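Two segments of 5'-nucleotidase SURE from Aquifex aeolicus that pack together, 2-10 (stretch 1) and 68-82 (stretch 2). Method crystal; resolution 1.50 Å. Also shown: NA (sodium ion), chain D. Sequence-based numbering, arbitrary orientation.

Stretch 1 2-10: PTFLLVNDD
Stretch 2, residues 68-82: TPADCVHLGYRVILE

Residues 3-7 form an extended strand against which helix 69-80 packs nearly antiparallel, with 154° between their N-to-C directions and 8.7 Å between the axes at closest approach. The register pairs Leu 5 with Gly 76 (CA to CA 7.0 Å) and Asp 9 with Pro 69 (CA to CA 5.8 Å). Strand alternation directs the CA-to-CB bonds of Thr 3, Leu 5 and Val 7 toward the helix and those of Phe 4 and Leu 6 away.

Leu 5, with chi1 t and chi2 p, lies over the helix backbone: its CD2 approaches Val 73 O at 3.6 Å and Tyr 77 N at 3.9 Å. The absence of a side chain at Gly 76 leaves room for Leu 5 CD1, which would lie 2.8 Å from an ideal CB there, a clash. Val 73, chi1 t, has CG1 4.4 Å from Leu 5 CD2 and CG2 3.8 Å from Val 7 CG1. Val 7 adopts m, placing CG1 also 4.0 Å from Cys 72 CB. At the far end, Leu 81 (m, t) brings CD1 within 4.3 Å of Leu 5 CB and CD2 within 4.4 Å of Thr 3 CG2, with Thr 3 in m.

No hydrogen bond crosses the contact. Beyond the strand, the Pro 69 ring, C-gamma exo, sets CG 3.5 Å from Asn 8 O and 3.2 Å from Asp 9 OD1. Asp 9 reaches it with chi1 at -156°, although its CA-to-CB bond points sideways.

Thr 68, chi1 p, caps the helix: Asp 71 N donates to Thr 68 OG1 (3.1 Å), and Thr 68 N reciprocates to Asp 71 OD2 (3.0 Å), with Asp 71 in m. The helix widens into a pi-type turn at 76-80, where Ile 80 N bonds Leu 75 O (3.2 Å) and Leu 81 N bonds Gly 76 O (2.8 Å); Glu 82 then turns to positive phi.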

# COMPACT_ATOMS: atom_id res chain seq x y z
N PRO A 2 -31.44 -22.98 -5.67
CA PRO A 2 -30.89 -21.90 -4.83
C PRO A 2 -29.76 -21.17 -5.55
O PRO A 2 -29.21 -21.70 -6.53
CB PRO A 2 -30.32 -22.65 -3.63
CG PRO A 2 -31.01 -23.90 -3.59
CD PRO A 2 -31.38 -24.26 -4.95
N THR A 3 -29.41 -19.98 -5.04
CA THR A 3 -28.35 -19.17 -5.61
C THR A 3 -27.47 -18.70 -4.47
O THR A 3 -27.99 -18.29 -3.40
CB THR A 3 -28.93 -17.96 -6.40
OG1 THR A 3 -29.76 -18.43 -7.47
CG2 THR A 3 -27.83 -17.03 -6.94
N PHE A 4 -26.15 -18.80 -4.70
CA PHE A 4 -25.16 -18.36 -3.70
C PHE A 4 -24.31 -17.26 -4.29
O PHE A 4 -23.86 -17.36 -5.42
CB PHE A 4 -24.25 -19.51 -3.30
CG PHE A 4 -24.98 -20.81 -3.11
CD1 PHE A 4 -25.93 -20.93 -2.13
CD2 PHE A 4 -24.75 -21.90 -3.94
CE1 PHE A 4 -26.63 -22.10 -1.95
CE2 PHE A 4 -25.45 -23.07 -3.74
CZ PHE A 4 -26.38 -23.16 -2.76
N LEU A 5 -24.07 -16.21 -3.49
CA LEU A 5 -23.11 -15.17 -3.84
C LEU A 5 -21.83 -15.52 -3.06
O LEU A 5 -21.85 -15.51 -1.83
CB LEU A 5 -23.63 -13.79 -3.43
CG LEU A 5 -22.68 -12.61 -3.69
CD1 LEU A 5 -22.25 -12.58 -5.11
CD2 LEU A 5 -23.32 -11.28 -3.25
N LEU A 6 -20.77 -15.84 -3.78
CA LEU A 6 -19.52 -16.33 -3.21
C LEU A 6 -18.44 -15.31 -3.46
O LEU A 6 -18.17 -14.90 -4.60
CB LEU A 6 -19.15 -17.66 -3.89
CG LEU A 6 -17.80 -18.29 -3.52
CD1 LEU A 6 -17.65 -18.51 -2.01
CD2 LEU A 6 -17.55 -19.59 -4.28
N VAL A 7 -17.79 -14.91 -2.36
CA VAL A 7 -16.72 -13.91 -2.39
C VAL A 7 -15.53 -14.49 -1.64
O VAL A 7 -15.63 -15.54 -0.99
CB VAL A 7 -17.17 -12.57 -1.74
CG1 VAL A 7 -18.48 -12.11 -2.39
CG2 VAL A 7 -17.31 -12.71 -0.21
N ASN A 8 -14.40 -13.79 -1.71
CA ASN A 8 -13.29 -14.12 -0.83
C ASN A 8 -12.40 -12.88 -0.65
O ASN A 8 -12.74 -11.79 -1.12
CB ASN A 8 -12.48 -15.34 -1.29
CG ASN A 8 -11.49 -15.02 -2.41
OD1 ASN A 8 -11.58 -13.98 -3.07
ND2 ASN A 8 -10.55 -15.95 -2.67
N ASP A 9 -11.29 -13.08 0.06
CA ASP A 9 -10.30 -12.03 0.27
C ASP A 9 -8.96 -12.29 -0.43
O ASP A 9 -8.11 -11.41 -0.46
CB ASP A 9 -10.07 -11.85 1.79
CG ASP A 9 -9.56 -10.48 2.16
OD1 ASP A 9 -9.83 -9.48 1.48
OD2 ASP A 9 -8.84 -10.44 3.17
N ASP A 10 -8.74 -13.51 -0.90
CA ASP A 10 -7.47 -13.93 -1.48
C ASP A 10 -7.38 -13.69 -2.98
O ASP A 10 -6.28 -13.76 -3.54
CB ASP A 10 -7.23 -15.41 -1.16
CG ASP A 10 -7.21 -15.70 0.34
OD1 ASP A 10 -6.57 -14.88 1.08
OD2 ASP A 10 -7.80 -16.72 0.79
N THR A 68 -12.62 -4.72 -2.05
CA THR A 68 -12.63 -5.50 -0.78
C THR A 68 -13.78 -6.54 -0.82
O THR A 68 -14.71 -6.40 -1.64
CB THR A 68 -12.87 -4.60 0.42
OG1 THR A 68 -14.13 -3.94 0.26
CG2 THR A 68 -11.68 -3.57 0.56
N PRO A 69 -13.72 -7.55 0.07
CA PRO A 69 -14.88 -8.47 0.15
C PRO A 69 -16.22 -7.74 0.33
O PRO A 69 -17.22 -8.11 -0.31
CB PRO A 69 -14.58 -9.36 1.34
CG PRO A 69 -13.01 -9.35 1.40
CD PRO A 69 -12.61 -7.97 0.94
N ALA A 70 -16.22 -6.70 1.16
CA ALA A 70 -17.40 -5.87 1.32
C ALA A 70 -17.90 -5.29 -0.01
O ALA A 70 -19.11 -5.35 -0.32
CB ALA A 70 -17.11 -4.76 2.34
N ASP A 71 -16.97 -4.73 -0.79
CA ASP A 71 -17.29 -4.16 -2.12
C ASP A 71 -17.92 -5.28 -2.99
O ASP A 71 -18.90 -5.07 -3.70
CB ASP A 71 -16.06 -3.66 -2.84
CG ASP A 71 -15.42 -2.42 -2.15
OD1 ASP A 71 -16.15 -1.70 -1.43
OD2 ASP A 71 -14.20 -2.19 -2.39
N CYS A 72 -17.30 -6.45 -2.93
CA CYS A 72 -17.75 -7.58 -3.76
C CYS A 72 -19.19 -8.00 -3.40
O CYS A 72 -20.01 -8.31 -4.29
CB CYS A 72 -16.78 -8.76 -3.65
SG CYS A 72 -15.18 -8.49 -4.36
N VAL A 73 -19.48 -8.09 -2.10
CA VAL A 73 -20.82 -8.46 -1.66
C VAL A 73 -21.85 -7.42 -2.11
O VAL A 73 -22.90 -7.76 -2.65
CB VAL A 73 -20.91 -8.69 -0.13
CG1 VAL A 73 -22.36 -8.86 0.35
CG2 VAL A 73 -19.97 -9.83 0.31
N HIS A 74 -21.50 -6.15 -1.91
CA HIS A 74 -22.44 -5.11 -2.25
C HIS A 74 -22.66 -4.96 -3.76
O HIS A 74 -23.84 -4.81 -4.22
CB HIS A 74 -22.04 -3.78 -1.58
CG HIS A 74 -22.30 -3.77 -0.10
ND1 HIS A 74 -23.26 -2.97 0.48
CD2 HIS A 74 -21.75 -4.47 0.91
CE1 HIS A 74 -23.29 -3.20 1.79
NE2 HIS A 74 -22.38 -4.10 2.08
N LEU A 75 -21.58 -5.03 -4.54
CA LEU A 75 -21.74 -4.98 -6.01
C LEU A 75 -22.40 -6.27 -6.50
O LEU A 75 -23.20 -6.26 -7.46
CB LEU A 75 -20.40 -4.76 -6.72
CG LEU A 75 -19.79 -3.35 -6.56
CD1 LEU A 75 -18.42 -3.28 -7.19
CD2 LEU A 75 -20.71 -2.23 -7.14
N GLY A 76 -22.05 -7.39 -5.90
CA GLY A 76 -22.70 -8.66 -6.28
C GLY A 76 -24.21 -8.61 -6.10
O GLY A 76 -25.00 -9.01 -6.97
N TYR A 77 -24.63 -8.08 -4.96
CA TYR A 77 -26.04 -8.04 -4.66
C TYR A 77 -26.77 -6.99 -5.51
O TYR A 77 -27.78 -7.28 -6.14
CB TYR A 77 -26.22 -7.71 -3.18
CG TYR A 77 -27.63 -7.41 -2.76
CD1 TYR A 77 -28.66 -8.34 -2.95
CD2 TYR A 77 -27.96 -6.22 -2.13
CE1 TYR A 77 -29.93 -8.13 -2.51
CE2 TYR A 77 -29.25 -5.98 -1.71
CZ TYR A 77 -30.25 -6.94 -1.89
OH TYR A 77 -31.53 -6.66 -1.45
N ARG A 78 -26.24 -5.76 -5.55
CA ARG A 78 -26.96 -4.68 -6.21
C ARG A 78 -26.84 -4.71 -7.71
O ARG A 78 -27.80 -4.36 -8.39
CB ARG A 78 -26.52 -3.31 -5.67
CG ARG A 78 -26.84 -3.19 -4.23
CD ARG A 78 -26.80 -1.75 -3.67
NE ARG A 78 -27.03 -1.86 -2.25
CZ ARG A 78 -28.22 -1.82 -1.66
NH1 ARG A 78 -29.33 -1.63 -2.37
NH2 ARG A 78 -28.28 -1.96 -0.34
N VAL A 79 -25.67 -5.06 -8.23
CA VAL A 79 -25.45 -5.01 -9.70
C VAL A 79 -25.69 -6.39 -10.31
O VAL A 79 -26.59 -6.56 -11.15
CB VAL A 79 -24.05 -4.47 -10.08
CG1 VAL A 79 -23.88 -4.40 -11.60
CG2 VAL A 79 -23.76 -3.09 -9.39
N ILE A 80 -24.93 -7.39 -9.88
CA ILE A 80 -24.95 -8.68 -10.59
C ILE A 80 -26.31 -9.37 -10.38
O ILE A 80 -26.92 -9.85 -11.35
CB ILE A 80 -23.79 -9.58 -10.16
CG1 ILE A 80 -22.43 -8.88 -10.43
CG2 ILE A 80 -23.86 -10.92 -10.88
CD1 ILE A 80 -22.27 -8.42 -11.86
N LEU A 81 -26.77 -9.41 -9.14
CA LEU A 81 -28.05 -10.03 -8.80
C LEU A 81 -29.26 -9.10 -8.87
O LEU A 81 -30.38 -9.51 -8.52
CB LEU A 81 -27.96 -10.70 -7.42
CG LEU A 81 -26.89 -11.79 -7.28
CD1 LEU A 81 -26.85 -12.27 -5.83
CD2 LEU A 81 -27.14 -12.94 -8.30
N GLU A 82 -29.02 -7.85 -9.26
CA GLU A 82 -30.13 -6.91 -9.46
C GLU A 82 -31.03 -6.78 -8.23
O GLU A 82 -32.26 -6.71 -8.34
CB GLU A 82 -30.94 -7.32 -10.71
CG GLU A 82 -30.11 -7.38 -11.97
CD GLU A 82 -30.90 -7.74 -13.24
OE1 GLU A 82 -32.13 -7.65 -13.22
OE2 GLU A 82 -30.28 -8.09 -14.25
NA NA D . -6.88 -14.28 3.32
O HOH W 1 -4.94 -15.45 4.26